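Local coordinates for protein pullulanase (Klebsiella oxytoca, PDB 2YOC) that hydrolyses alpha-1,6-glucosidic linkages in pullulan and in branched alpha-glucans, as a secreted glycoside hydrolase built round a (beta/alpha)8 barrel, at residues B[412-417]-B[858-863]; B[635-640]-B[668-673]; B[649-654]-B[680-685]; B[674-679]-B[713-718]; B[707-712]-B[721-726]. All blocks are in the same frame, centred on the assembly; numbering follows the deposited sequence.

Contact 1: residues B[412-417]-B[858-863]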
# COMPACT_ATOMS: atom_id res chain seq x y z
N MSE B 412 -8.06 -28.18 21.44
CA MSE B 412 -9.52 -28.15 21.27
C MSE B 412 -10.00 -28.40 19.84
O MSE B 412 -9.69 -27.62 18.93
CB MSE B 412 -10.10 -26.84 21.82
CG MSE B 412 -11.56 -26.91 22.23
SE MSE B 412 -12.21 -25.17 22.92
CE MSE B 412 -11.35 -25.23 24.71
N THR B 413 -10.78 -29.49 19.65
CA THR B 413 -11.37 -29.92 18.37
C THR B 413 -12.88 -30.12 18.58
O THR B 413 -13.32 -31.17 19.07
CB THR B 413 -10.58 -31.14 17.85
OG1 THR B 413 -9.26 -30.70 17.54
CG2 THR B 413 -11.15 -31.72 16.60
N ILE B 414 -13.66 -29.09 18.24
CA ILE B 414 -15.11 -28.98 18.47
C ILE B 414 -15.97 -29.58 17.37
O ILE B 414 -15.70 -29.36 16.19
CB ILE B 414 -15.55 -27.51 18.77
CG1 ILE B 414 -14.59 -26.82 19.74
CG2 ILE B 414 -16.97 -27.46 19.32
CD1 ILE B 414 -14.70 -25.30 19.72
N HIS B 415 -17.04 -30.29 17.79
CA HIS B 415 -18.07 -30.94 17.00
C HIS B 415 -19.38 -30.32 17.50
O HIS B 415 -19.83 -30.64 18.60
CB HIS B 415 -18.07 -32.46 17.29
CG HIS B 415 -18.77 -33.29 16.25
ND1 HIS B 415 -18.18 -33.54 15.01
CD2 HIS B 415 -19.97 -33.92 16.30
CE1 HIS B 415 -19.04 -34.30 14.35
NE2 HIS B 415 -20.13 -34.57 15.09
N GLU B 416 -19.93 -29.38 16.72
CA GLU B 416 -21.15 -28.65 17.07
C GLU B 416 -22.38 -29.47 16.69
O GLU B 416 -22.76 -29.57 15.51
CB GLU B 416 -21.15 -27.28 16.36
CG GLU B 416 -22.32 -26.38 16.68
CD GLU B 416 -22.62 -25.33 15.63
OE1 GLU B 416 -22.84 -25.69 14.45
OE2 GLU B 416 -22.67 -24.13 16.01
N SER B 417 -23.02 -30.03 17.71
CA SER B 417 -24.18 -30.91 17.62
C SER B 417 -25.51 -30.29 18.13
O SER B 417 -25.48 -29.26 18.83
CB SER B 417 -23.88 -32.21 18.36
OG SER B 417 -22.47 -32.44 18.42
N GLN B 858 -2.96 -23.75 13.57
CA GLN B 858 -2.68 -23.31 14.94
C GLN B 858 -3.89 -22.85 15.76
O GLN B 858 -3.85 -22.96 16.99
CB GLN B 858 -1.54 -22.26 14.99
CG GLN B 858 -0.17 -22.78 14.48
CD GLN B 858 0.34 -24.00 15.19
OE1 GLN B 858 0.40 -24.08 16.42
NE2 GLN B 858 0.74 -25.00 14.43
N GLY B 859 -4.93 -22.34 15.10
CA GLY B 859 -6.15 -21.88 15.77
C GLY B 859 -7.01 -23.04 16.23
O GLY B 859 -6.78 -24.19 15.84
N ILE B 860 -8.01 -22.76 17.07
CA ILE B 860 -8.92 -23.80 17.55
C ILE B 860 -9.82 -24.33 16.42
O ILE B 860 -10.44 -23.57 15.69
CB ILE B 860 -9.67 -23.33 18.81
CG1 ILE B 860 -8.66 -23.16 19.98
CG2 ILE B 860 -10.84 -24.27 19.17
CD1 ILE B 860 -9.11 -22.35 21.15
N ALA B 861 -9.82 -25.65 16.25
CA ALA B 861 -10.58 -26.36 15.23
C ALA B 861 -12.02 -26.53 15.68
O ALA B 861 -12.28 -27.08 16.74
CB ALA B 861 -9.95 -27.71 14.96
N PHE B 862 -12.94 -26.01 14.87
CA PHE B 862 -14.37 -26.10 15.07
C PHE B 862 -14.97 -26.61 13.78
O PHE B 862 -14.51 -26.27 12.69
CB PHE B 862 -14.95 -24.71 15.36
CG PHE B 862 -16.45 -24.61 15.58
CD1 PHE B 862 -17.32 -24.57 14.49
CD2 PHE B 862 -16.97 -24.44 16.85
CE1 PHE B 862 -18.69 -24.45 14.69
CE2 PHE B 862 -18.35 -24.32 17.04
CZ PHE B 862 -19.19 -24.32 15.96
N ASP B 863 -16.01 -27.40 13.92
CA ASP B 863 -16.73 -27.95 12.80
C ASP B 863 -18.14 -28.39 13.17
O ASP B 863 -18.42 -28.78 14.31
CB ASP B 863 -15.95 -29.11 12.17
CG ASP B 863 -16.56 -29.62 10.87
OD1 ASP B 863 -17.17 -28.78 10.11
OD2 ASP B 863 -16.45 -30.83 10.61
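Glu-416 and Phe-862 meet on the seam where strand 413-417, the first of the eight-stranded barrel, pairs in parallel with strand 860-864, the last. The Glu-416 side chain leaves the backbone with CG anti to N (chi1 -177°) and stays extended, passing the far end of the ring. Its CB lies 3.6 Å from Phe-862 CZ, and CG comes almost as near that atom. CD follows at 3.6 Å from CZ, while OE2 ends 3.5 Å from CZ, at the ring edge and in its plane. The carboxylate stands steeply to the ring, 79° between planes, and OE2 is also hydrogen-bonded to ND1 of His-821. On the same sheet face Ile-414 touches the ring edge through CD1, 3.8 Å from Phe-862 CD2, and the branched aliphatic chain fills the interval to Ile-860 CG2. Two good backbone bonds hold the register: Ile-414 N to Ala-861 O at 2.9 Å and Glu-416 N to Asp-863 O at 2.9 Å; weak ones, Ala-861 N to Met-412 O and Asp-863 N to Ile-414 O, alternate with them. On the other face the small Ala-861 and Thr-413 both pack against Arg-944, and Asp-863 is hydrogen-bonded to Tyr-937. An aryl C-H edge carries a slight positive charge, so a carboxylate oxygen can probably be tolerated in the plane of the ring edge, while His-821 is its stronger partner.

Contact 2: residues B[635-640]-B[668-673]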
# COMPACT_ATOMS: atom_id res chain seq x y z
N SER B 635 -31.51 -7.64 24.61
CA SER B 635 -31.24 -7.53 26.03
C SER B 635 -30.17 -6.46 26.25
O SER B 635 -29.53 -6.03 25.28
CB SER B 635 -30.75 -8.87 26.55
OG SER B 635 -29.44 -9.14 26.08
N ALA B 636 -29.97 -6.06 27.51
CA ALA B 636 -29.01 -5.03 27.86
C ALA B 636 -27.95 -5.54 28.81
O ALA B 636 -27.99 -5.18 30.00
CB ALA B 636 -29.71 -3.82 28.46
N PRO B 637 -26.95 -6.30 28.32
CA PRO B 637 -25.86 -6.73 29.22
C PRO B 637 -25.06 -5.57 29.83
O PRO B 637 -24.29 -5.79 30.78
CB PRO B 637 -24.99 -7.63 28.34
CG PRO B 637 -25.30 -7.23 26.94
CD PRO B 637 -26.72 -6.77 26.94
N GLU B 638 -25.24 -4.33 29.31
CA GLU B 638 -24.56 -3.14 29.83
C GLU B 638 -25.12 -2.69 31.20
O GLU B 638 -24.45 -1.95 31.93
CB GLU B 638 -24.60 -1.98 28.80
CG GLU B 638 -26.00 -1.57 28.35
CD GLU B 638 -26.48 -2.19 27.06
OE1 GLU B 638 -26.34 -3.42 26.91
OE2 GLU B 638 -26.97 -1.43 26.19
N HIS B 639 -26.36 -3.11 31.53
CA HIS B 639 -26.98 -2.77 32.80
C HIS B 639 -26.57 -3.78 33.86
O HIS B 639 -26.57 -5.00 33.63
CB HIS B 639 -28.50 -2.66 32.66
CG HIS B 639 -28.94 -1.65 31.64
ND1 HIS B 639 -30.24 -1.62 31.17
CD2 HIS B 639 -28.23 -0.67 31.02
CE1 HIS B 639 -30.29 -0.62 30.30
NE2 HIS B 639 -29.10 -0.03 30.17
N ARG B 640 -26.18 -3.24 35.03
CA ARG B 640 -25.65 -3.94 36.18
C ARG B 640 -26.36 -5.25 36.61
O ARG B 640 -25.68 -6.26 36.81
CB ARG B 640 -25.50 -2.96 37.34
CG ARG B 640 -24.38 -1.96 37.12
CD ARG B 640 -24.33 -0.86 38.16
NE ARG B 640 -23.79 -1.31 39.45
CZ ARG B 640 -23.35 -0.49 40.41
NH1 ARG B 640 -23.37 0.83 40.22
NH2 ARG B 640 -22.89 -0.98 41.55
N GLY B 668 -20.82 -9.63 20.18
CA GLY B 668 -20.55 -8.23 19.86
C GLY B 668 -21.54 -7.26 20.49
O GLY B 668 -21.24 -6.07 20.67
N TYR B 669 -22.75 -7.77 20.84
CA TYR B 669 -23.83 -7.00 21.48
C TYR B 669 -23.56 -6.83 22.95
O TYR B 669 -24.22 -6.01 23.59
CB TYR B 669 -25.18 -7.65 21.20
CG TYR B 669 -25.61 -7.42 19.77
CD1 TYR B 669 -25.22 -8.28 18.75
CD2 TYR B 669 -26.38 -6.31 19.42
CE1 TYR B 669 -25.57 -8.04 17.42
CE2 TYR B 669 -26.76 -6.07 18.11
CZ TYR B 669 -26.32 -6.92 17.10
OH TYR B 669 -26.68 -6.69 15.80
N HIS B 670 -22.59 -7.57 23.49
CA HIS B 670 -22.19 -7.45 24.88
C HIS B 670 -20.99 -6.50 25.00
O HIS B 670 -20.07 -6.54 24.16
CB HIS B 670 -21.73 -8.81 25.45
CG HIS B 670 -22.77 -9.88 25.53
ND1 HIS B 670 -23.14 -10.41 26.75
CD2 HIS B 670 -23.43 -10.53 24.55
CE1 HIS B 670 -24.04 -11.34 26.47
NE2 HIS B 670 -24.26 -11.43 25.16
N PRO B 671 -20.93 -5.73 26.11
CA PRO B 671 -19.72 -4.92 26.39
C PRO B 671 -18.53 -5.82 26.76
O PRO B 671 -18.66 -6.67 27.64
CB PRO B 671 -20.11 -4.10 27.63
CG PRO B 671 -21.60 -4.24 27.72
CD PRO B 671 -21.92 -5.58 27.17
N LYS B 672 -17.38 -5.62 26.12
CA LYS B 672 -16.15 -6.34 26.43
C LYS B 672 -15.95 -6.41 27.96
O LYS B 672 -15.58 -7.48 28.46
CB LYS B 672 -14.96 -5.63 25.77
CG LYS B 672 -13.57 -5.86 26.37
CD LYS B 672 -12.44 -5.31 25.46
CE LYS B 672 -11.09 -5.33 26.14
NZ LYS B 672 -10.18 -4.35 25.51
N ALA B 673 -16.24 -5.31 28.70
CA ALA B 673 -16.05 -5.29 30.15
C ALA B 673 -16.88 -6.31 30.94
O ALA B 673 -16.41 -6.88 31.94
CB ALA B 673 -16.24 -3.89 30.70
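Pro-637 lies over one face of the His-670 imidazole, the CH-pi part of a contact in which no hydrogen bond crosses between the segments. Its CG is 4.1 Å from the ring centroid, displaced toward the rim, and CB approaches the ring at ND1, 3.7 Å away. In His-670, chi1 of -65° sets CG beside the backbone N, anti to the carbonyl carbon, and chi2 of -118° turns the ring; a hydrogen bond between ND1 and Gln-674 OE1 holds that rotation. The apolar part joins two prolines: Pro-637 CG meets Pro-671 CD at 3.8 Å, and Pro-671 CG touches Glu-638 at CA, 3.8 Å, and at CB. Pro-637 suits its place as the second residue of a type I turn from Ala-636 to His-639, where its fixed phi fits; His-639 N to Ala-636 O closes the turn at 3.0 Å. Pro-671 stands right before helix 672-683, and its ring gives an apolar surface to Pro-637 and Glu-638. The polar part is supplied from outside: Arg-618 makes a salt bridge with the Glu-638 carboxylate and a hydrogen bond to Tyr-669 O, joining both segments. The turn leads from strand 633-634 into helix 640-655, and segment 668-673 leads from barrel strand 661-664 into helix 672-683, so the contact packs together the entrances of two successive helices, with Ile-646 of the first touching both Pro-637 and His-670.

Contact 3: residues B[649-654]-B[680-685]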
# COMPACT_ATOMS: atom_id res chain seq x y z
N SER B 649 -26.04 -17.03 36.06
CA SER B 649 -26.50 -18.11 35.22
C SER B 649 -25.35 -19.02 34.84
O SER B 649 -25.44 -20.23 35.02
CB SER B 649 -27.16 -17.57 33.95
OG SER B 649 -27.71 -18.69 33.27
N LEU B 650 -24.23 -18.44 34.37
CA LEU B 650 -23.06 -19.20 33.97
C LEU B 650 -22.47 -19.99 35.15
O LEU B 650 -22.02 -21.11 34.95
CB LEU B 650 -22.03 -18.31 33.29
CG LEU B 650 -22.45 -17.67 31.96
CD1 LEU B 650 -21.72 -16.38 31.74
CD2 LEU B 650 -22.20 -18.61 30.78
N ALA B 651 -22.58 -19.45 36.37
CA ALA B 651 -22.10 -20.13 37.60
C ALA B 651 -22.78 -21.48 37.74
O ALA B 651 -22.09 -22.48 37.88
CB ALA B 651 -22.36 -19.27 38.83
N VAL B 652 -24.13 -21.51 37.63
CA VAL B 652 -24.91 -22.74 37.71
C VAL B 652 -24.49 -23.77 36.63
O VAL B 652 -24.21 -24.93 36.98
CB VAL B 652 -26.42 -22.41 37.68
CG1 VAL B 652 -27.26 -23.65 37.46
CG2 VAL B 652 -26.85 -21.70 38.95
N TRP B 653 -24.41 -23.36 35.36
CA TRP B 653 -24.02 -24.30 34.31
C TRP B 653 -22.59 -24.80 34.55
O TRP B 653 -22.30 -25.97 34.32
CB TRP B 653 -24.16 -23.69 32.91
CG TRP B 653 -25.55 -23.24 32.57
CD1 TRP B 653 -25.99 -21.95 32.45
CD2 TRP B 653 -26.69 -24.08 32.29
NE1 TRP B 653 -27.31 -21.93 32.06
CE2 TRP B 653 -27.77 -23.22 31.96
CE3 TRP B 653 -26.89 -25.47 32.25
CZ2 TRP B 653 -29.03 -23.72 31.62
CZ3 TRP B 653 -28.14 -25.96 31.88
CH2 TRP B 653 -29.19 -25.09 31.59
N THR B 654 -21.74 -23.91 35.11
CA THR B 654 -20.36 -24.25 35.45
C THR B 654 -20.26 -25.31 36.54
O THR B 654 -19.80 -26.40 36.20
CB THR B 654 -19.49 -23.00 35.63
OG1 THR B 654 -19.67 -22.19 34.48
CG2 THR B 654 -18.03 -23.33 35.74
N GLU B 680 -13.85 -13.58 34.83
CA GLU B 680 -13.13 -13.62 36.09
C GLU B 680 -13.96 -14.28 37.19
O GLU B 680 -13.44 -15.12 37.95
CB GLU B 680 -12.63 -12.24 36.52
CG GLU B 680 -11.41 -11.71 35.78
CD GLU B 680 -10.39 -12.69 35.24
OE1 GLU B 680 -9.78 -13.42 36.05
OE2 GLU B 680 -10.18 -12.71 34.01
N ARG B 681 -15.26 -13.98 37.19
CA ARG B 681 -16.21 -14.52 38.14
C ARG B 681 -16.30 -16.04 37.97
O ARG B 681 -16.03 -16.76 38.93
CB ARG B 681 -17.56 -13.80 38.01
CG ARG B 681 -18.69 -14.52 38.70
CD ARG B 681 -19.37 -13.73 39.81
NE ARG B 681 -20.75 -14.20 40.02
CZ ARG B 681 -21.09 -15.37 40.55
NH1 ARG B 681 -20.15 -16.22 40.97
NH2 ARG B 681 -22.36 -15.72 40.67
N ILE B 682 -16.56 -16.53 36.76
CA ILE B 682 -16.66 -17.97 36.51
C ILE B 682 -15.37 -18.75 36.81
O ILE B 682 -15.43 -19.90 37.26
CB ILE B 682 -17.24 -18.24 35.10
CG1 ILE B 682 -18.64 -17.60 34.92
CG2 ILE B 682 -17.28 -19.71 34.74
CD1 ILE B 682 -19.65 -17.83 36.07
N LYS B 683 -14.20 -18.09 36.61
CA LYS B 683 -12.87 -18.68 36.83
C LYS B 683 -12.67 -19.11 38.27
O LYS B 683 -11.90 -20.04 38.53
CB LYS B 683 -11.73 -17.77 36.34
CG LYS B 683 -11.50 -17.89 34.84
CD LYS B 683 -10.11 -17.50 34.48
CE LYS B 683 -10.01 -16.11 33.90
NZ LYS B 683 -8.64 -15.56 34.10
N ALA B 684 -13.41 -18.49 39.19
CA ALA B 684 -13.33 -18.82 40.60
C ALA B 684 -14.06 -20.14 40.93
O ALA B 684 -13.89 -20.67 42.04
CB ALA B 684 -13.85 -17.67 41.43
N LEU B 685 -14.83 -20.66 39.98
CA LEU B 685 -15.59 -21.90 40.13
C LEU B 685 -14.98 -23.01 39.33
O LEU B 685 -15.19 -24.17 39.65
CB LEU B 685 -17.03 -21.71 39.66
CG LEU B 685 -17.87 -20.85 40.55
CD1 LEU B 685 -18.92 -20.14 39.75
CD2 LEU B 685 -18.48 -21.65 41.68
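Ala-651 and Ile-682 bring helices 640-655 and 672-683 together, their CA atoms 6.0 Å apart, a close approach that the small alanine permits. Ile-682 is the residue round which the contact is built. Its CG1 is anti to the carbonyl carbon (chi1 -58°), and the CD1 beyond it rests against the backbone between Leu-650 and Ala-651 and 3.7 Å from Leu-650 CB. The other branch, CG2, reaches Thr-654, 3.5 Å from OG1 and 3.8 Å from the threonine methyl CG2; the two beta-branched side chains cross obliquely. Farther along, Leu-685 turns in so that CD1 meets Ala-651 CB at 3.7 Å. Arg-681 passes the same methyl with NH2 and ends in a salt bridge with Asp-648, one turn earlier on the first helix. These are the helices before and after barrel strand 661-664, on the outside of the barrel, and Phe-662 of that strand backs Leu-650 and Thr-654. Thr-654 suits an apolar seam because its hydroxyl donates to its own helix: OG1 bonds to Leu-650 O from 42° above the carbonyl plane, and the same oxygen also accepts from Thr-654 N. With its hydroxyl hydrogen given to Leu-650 O, the residue meets Ile-682 by van der Waals contact, and the cohesion is largely hydrophobic, with one salt bridge beside it.

Contact 4: residues B[674-679]-B[713-718]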
# COMPACT_ATOMS: atom_id res chain seq x y z
N GLN B 674 -18.09 -6.58 30.44
CA GLN B 674 -19.05 -7.53 30.99
C GLN B 674 -18.48 -8.94 30.74
O GLN B 674 -18.26 -9.69 31.71
CB GLN B 674 -20.39 -7.31 30.26
CG GLN B 674 -21.58 -7.92 30.89
CD GLN B 674 -21.84 -9.24 30.27
OE1 GLN B 674 -22.20 -9.33 29.08
NE2 GLN B 674 -21.71 -10.30 31.08
N ILE B 675 -18.14 -9.27 29.47
CA ILE B 675 -17.58 -10.59 29.19
C ILE B 675 -16.36 -10.90 30.10
O ILE B 675 -16.29 -12.00 30.67
CB ILE B 675 -17.32 -10.85 27.68
CG1 ILE B 675 -18.57 -10.56 26.81
CG2 ILE B 675 -16.79 -12.28 27.44
CD1 ILE B 675 -19.77 -11.52 27.01
N LEU B 676 -15.46 -9.92 30.29
CA LEU B 676 -14.27 -10.10 31.12
C LEU B 676 -14.62 -10.25 32.60
O LEU B 676 -14.06 -11.10 33.30
CB LEU B 676 -13.23 -9.00 30.88
CG LEU B 676 -12.75 -8.79 29.44
CD1 LEU B 676 -11.71 -7.73 29.37
CD2 LEU B 676 -12.22 -10.06 28.83
N SER B 677 -15.61 -9.48 33.06
CA SER B 677 -16.12 -9.54 34.42
C SER B 677 -16.68 -10.95 34.68
O SER B 677 -16.20 -11.63 35.57
CB SER B 677 -17.17 -8.46 34.63
OG SER B 677 -17.73 -8.51 35.93
N ALA B 678 -17.60 -11.43 33.82
CA ALA B 678 -18.20 -12.75 33.94
C ALA B 678 -17.13 -13.81 33.91
O ALA B 678 -17.18 -14.74 34.71
CB ALA B 678 -19.17 -12.99 32.81
N TRP B 679 -16.14 -13.64 33.01
CA TRP B 679 -15.07 -14.59 32.92
C TRP B 679 -14.28 -14.71 34.24
O TRP B 679 -14.15 -15.82 34.76
CB TRP B 679 -14.18 -14.31 31.74
CG TRP B 679 -13.32 -15.48 31.38
CD1 TRP B 679 -13.68 -16.80 31.35
CD2 TRP B 679 -11.94 -15.43 31.00
NE1 TRP B 679 -12.60 -17.58 31.02
CE2 TRP B 679 -11.53 -16.76 30.75
CE3 TRP B 679 -11.02 -14.39 30.82
CZ2 TRP B 679 -10.25 -17.08 30.30
CZ3 TRP B 679 -9.74 -14.71 30.40
CH2 TRP B 679 -9.37 -16.03 30.13
N LYS B 713 -8.34 -8.75 21.45
CA LYS B 713 -6.92 -9.10 21.30
C LYS B 713 -6.24 -9.13 22.67
O LYS B 713 -6.29 -8.15 23.42
CB LYS B 713 -6.19 -8.12 20.36
CG LYS B 713 -4.74 -8.51 20.05
CD LYS B 713 -3.93 -7.39 19.41
CE LYS B 713 -2.50 -7.86 19.15
NZ LYS B 713 -1.70 -6.90 18.33
N GLY B 714 -5.68 -10.30 22.99
CA GLY B 714 -4.96 -10.54 24.25
C GLY B 714 -5.78 -10.68 25.52
O GLY B 714 -5.19 -10.77 26.60
N THR B 715 -7.15 -10.69 25.43
CA THR B 715 -8.03 -10.82 26.59
C THR B 715 -8.15 -12.26 27.06
O THR B 715 -8.34 -12.50 28.25
CB THR B 715 -9.42 -10.25 26.32
OG1 THR B 715 -10.11 -11.04 25.34
CG2 THR B 715 -9.41 -8.80 25.93
N GLY B 716 -8.05 -13.21 26.15
CA GLY B 716 -8.20 -14.62 26.47
C GLY B 716 -9.50 -15.15 25.92
O GLY B 716 -9.63 -16.36 25.70
N ILE B 717 -10.45 -14.25 25.67
CA ILE B 717 -11.76 -14.59 25.10
C ILE B 717 -11.54 -14.85 23.64
O ILE B 717 -10.90 -14.03 22.96
CB ILE B 717 -12.80 -13.45 25.35
CG1 ILE B 717 -12.76 -12.92 26.80
CG2 ILE B 717 -14.20 -13.84 24.92
CD1 ILE B 717 -13.07 -13.92 27.98
N GLY B 718 -12.00 -15.99 23.17
CA GLY B 718 -11.88 -16.38 21.77
C GLY B 718 -13.05 -15.88 20.96
O GLY B 718 -14.13 -15.62 21.50
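Ile-717, ahead of the sixth barrel strand 718-720, plugs into the hydrophobic layer between barrel wall and helix 672-683, where Ile-675, Leu-676 and Trp-679 receive it. Its CD1 lies above the indole plane of Trp-679, off toward the rim, 3.5 Å from CE3 and 3.6 Å from CD2; the two side chains slide past each other in opposite directions. CG of Trp-679 is anti to the backbone N (chi1 -163°), and chi2 of 41° turns the indole so that CZ3 comes 3.4 Å from Thr-715 O; NE1 is hydrogen-bonded to Ile-689 O, fixing the ring. Leu-676 extends CD2 to within 3.5 Å of Ile-717 CG1, and Ile-717 CG2 meets Ile-675 CG2 at 3.9 Å. The loop is shaped by an ST turn: Thr-715 OG1 accepts from Ile-717 N at 3.2 Å and is also hydrogen-bonded to Leu-712 O. Threonine fits twice over, since its side chain also crosses Leu-676 at about a right angle, CB on CD2. Phe-691, on neighbouring barrel strand 690-693, touches both Ile-675 and Ile-717. Gly-716 brings its CA to Trp-679 CH2 (4.1 Å); at phi 109° a CB would press on the Thr-715 carbonyl O and point toward the indole, so glycine suits.

Contact 5: residues B[707-712]-B[721-726]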
# COMPACT_ATOMS: atom_id res chain seq x y z
N ALA B 707 -17.65 -6.38 22.67
CA ALA B 707 -16.83 -7.59 22.77
C ALA B 707 -16.64 -8.14 21.35
O ALA B 707 -17.33 -9.10 20.94
CB ALA B 707 -17.53 -8.64 23.64
N SER B 708 -15.74 -7.47 20.57
CA SER B 708 -15.49 -7.86 19.17
C SER B 708 -14.13 -8.50 19.00
O SER B 708 -13.25 -8.33 19.86
CB SER B 708 -15.67 -6.67 18.23
OG SER B 708 -14.52 -5.85 18.15
N GLN B 709 -13.94 -9.23 17.87
CA GLN B 709 -12.70 -9.91 17.46
C GLN B 709 -11.54 -8.95 17.69
O GLN B 709 -10.56 -9.32 18.34
CB GLN B 709 -12.75 -10.29 15.97
CG GLN B 709 -13.91 -11.16 15.55
CD GLN B 709 -14.08 -11.19 14.04
OE1 GLN B 709 -14.57 -10.23 13.44
NE2 GLN B 709 -13.69 -12.31 13.41
N ILE B 710 -11.67 -7.70 17.19
CA ILE B 710 -10.63 -6.69 17.31
C ILE B 710 -10.37 -6.30 18.75
O ILE B 710 -9.21 -6.27 19.16
CB ILE B 710 -10.96 -5.45 16.44
CG1 ILE B 710 -11.27 -5.84 14.98
CG2 ILE B 710 -9.86 -4.36 16.57
CD1 ILE B 710 -10.04 -5.96 14.02
N ASN B 711 -11.45 -5.94 19.48
CA ASN B 711 -11.37 -5.46 20.85
C ASN B 711 -10.86 -6.49 21.87
O ASN B 711 -10.31 -6.10 22.90
CB ASN B 711 -12.70 -4.86 21.28
CG ASN B 711 -13.10 -3.60 20.53
OD1 ASN B 711 -12.27 -2.83 20.05
ND2 ASN B 711 -14.38 -3.33 20.43
N LEU B 712 -11.04 -7.79 21.57
CA LEU B 712 -10.63 -8.88 22.46
C LEU B 712 -9.16 -9.38 22.33
O LEU B 712 -8.77 -10.28 23.08
CB LEU B 712 -11.64 -10.02 22.45
CG LEU B 712 -13.04 -9.67 22.97
CD1 LEU B 712 -14.04 -10.70 22.49
CD2 LEU B 712 -13.07 -9.53 24.51
N SER B 721 -13.34 -16.89 13.66
CA SER B 721 -12.66 -16.18 12.58
C SER B 721 -13.32 -16.51 11.25
O SER B 721 -13.40 -17.68 10.83
CB SER B 721 -11.17 -16.47 12.55
OG SER B 721 -10.57 -15.72 11.50
N ASP B 722 -13.84 -15.45 10.62
CA ASP B 722 -14.52 -15.45 9.34
C ASP B 722 -13.52 -15.31 8.19
O ASP B 722 -13.89 -15.53 7.04
CB ASP B 722 -15.57 -14.32 9.32
CG ASP B 722 -15.14 -12.94 9.79
OD1 ASP B 722 -14.11 -12.83 10.49
OD2 ASP B 722 -15.88 -11.97 9.53
N ARG B 723 -12.26 -14.98 8.50
CA ARG B 723 -11.21 -14.78 7.53
C ARG B 723 -10.87 -16.03 6.76
O ARG B 723 -10.94 -16.02 5.53
CB ARG B 723 -9.95 -14.20 8.17
CG ARG B 723 -10.02 -12.71 8.42
CD ARG B 723 -10.65 -12.46 9.74
NE ARG B 723 -10.40 -11.11 10.22
CZ ARG B 723 -11.36 -10.28 10.57
NH1 ARG B 723 -12.63 -10.64 10.47
NH2 ARG B 723 -11.07 -9.08 11.04
N LEU B 724 -10.46 -17.11 7.45
CA LEU B 724 -10.11 -18.36 6.76
C LEU B 724 -11.39 -18.96 6.18
O LEU B 724 -11.38 -19.39 5.03
CB LEU B 724 -9.40 -19.33 7.71
CG LEU B 724 -9.07 -20.72 7.20
CD1 LEU B 724 -7.72 -21.17 7.70
CD2 LEU B 724 -10.12 -21.74 7.63
N ARG B 725 -12.50 -18.89 6.96
CA ARG B 725 -13.81 -19.42 6.62
C ARG B 725 -14.22 -19.04 5.24
O ARG B 725 -14.46 -19.91 4.42
CB ARG B 725 -14.85 -18.94 7.62
CG ARG B 725 -16.23 -19.48 7.33
CD ARG B 725 -17.26 -18.62 8.01
NE ARG B 725 -17.43 -17.33 7.34
CZ ARG B 725 -17.98 -16.26 7.91
NH1 ARG B 725 -18.36 -16.30 9.18
NH2 ARG B 725 -18.12 -15.14 7.22
N ASP B 726 -14.25 -17.73 4.96
CA ASP B 726 -14.64 -17.17 3.68
C ASP B 726 -13.65 -17.46 2.55
O ASP B 726 -14.06 -17.59 1.40
CB ASP B 726 -14.91 -15.67 3.82
CG ASP B 726 -16.26 -15.30 4.43
OD1 ASP B 726 -17.11 -16.21 4.61
OD2 ASP B 726 -16.50 -14.12 4.65
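Gln-709 meets Asp-722 where the long loop from barrel strand 690-693 bends past the start of helix 722-729, which follows strand 718-720. The link is one side-chain hydrogen bond, Gln-709 NE2 to Asp-722 OD1, 3.0 Å and nearly straight at 171°. The acceptor lies in the amide plane, but the donor stands above the carboxylate plane, 44° out of it. Arg-723 NH1 makes a salt bridge to the same OD1 from the opposite face of that plane, at 2.6 Å. Chi1 of 47° puts Asp-722 CG between the backbone N and the carbonyl carbon; a carboxylate oxygen can accept more than one hydrogen bond, and here OD1 takes two. These bonds lie at the carboxyl end of the sixth strand of the (beta/alpha)8 barrel, joining the loop after strand five to the start of the helix after strand six. Glutamine suits the place by its length: the chain runs extended beyond CG to carry the amide across. Its NE2 has further weak hydrogen bonds, to Phe-720 O and Tyr-807 OH. Arg-723 is held by other partners too, NE by Gly-805 O and NH2 by Pro-804 O. Gln-709 NE2 lies 3.5 Å from Arg-723 NH1, the amide and guanidinium planes steep to each other.

In the fold
From the N terminus, contact 1 opens first and closes last: strand 413-417 waits some 440 residues for strand 860-864 to shut the barrel, and the other four contacts all fall within that span. Contact 2 opens before helix 640-655 and closes at the start of helix 672-683; contact 3 opens on the first helix and closes at the end of the second, so the two cross. Contact 4 crosses contact 3 and follows contact 2, tying helix 672-683 to the approach of strand 718-720. Contact 5 crosses contact 4 and ties loop 707-712 to helix 722-729. A backbone hydrogen bond between His-670 and Ala-707 joins contacts 2 and 5 directly.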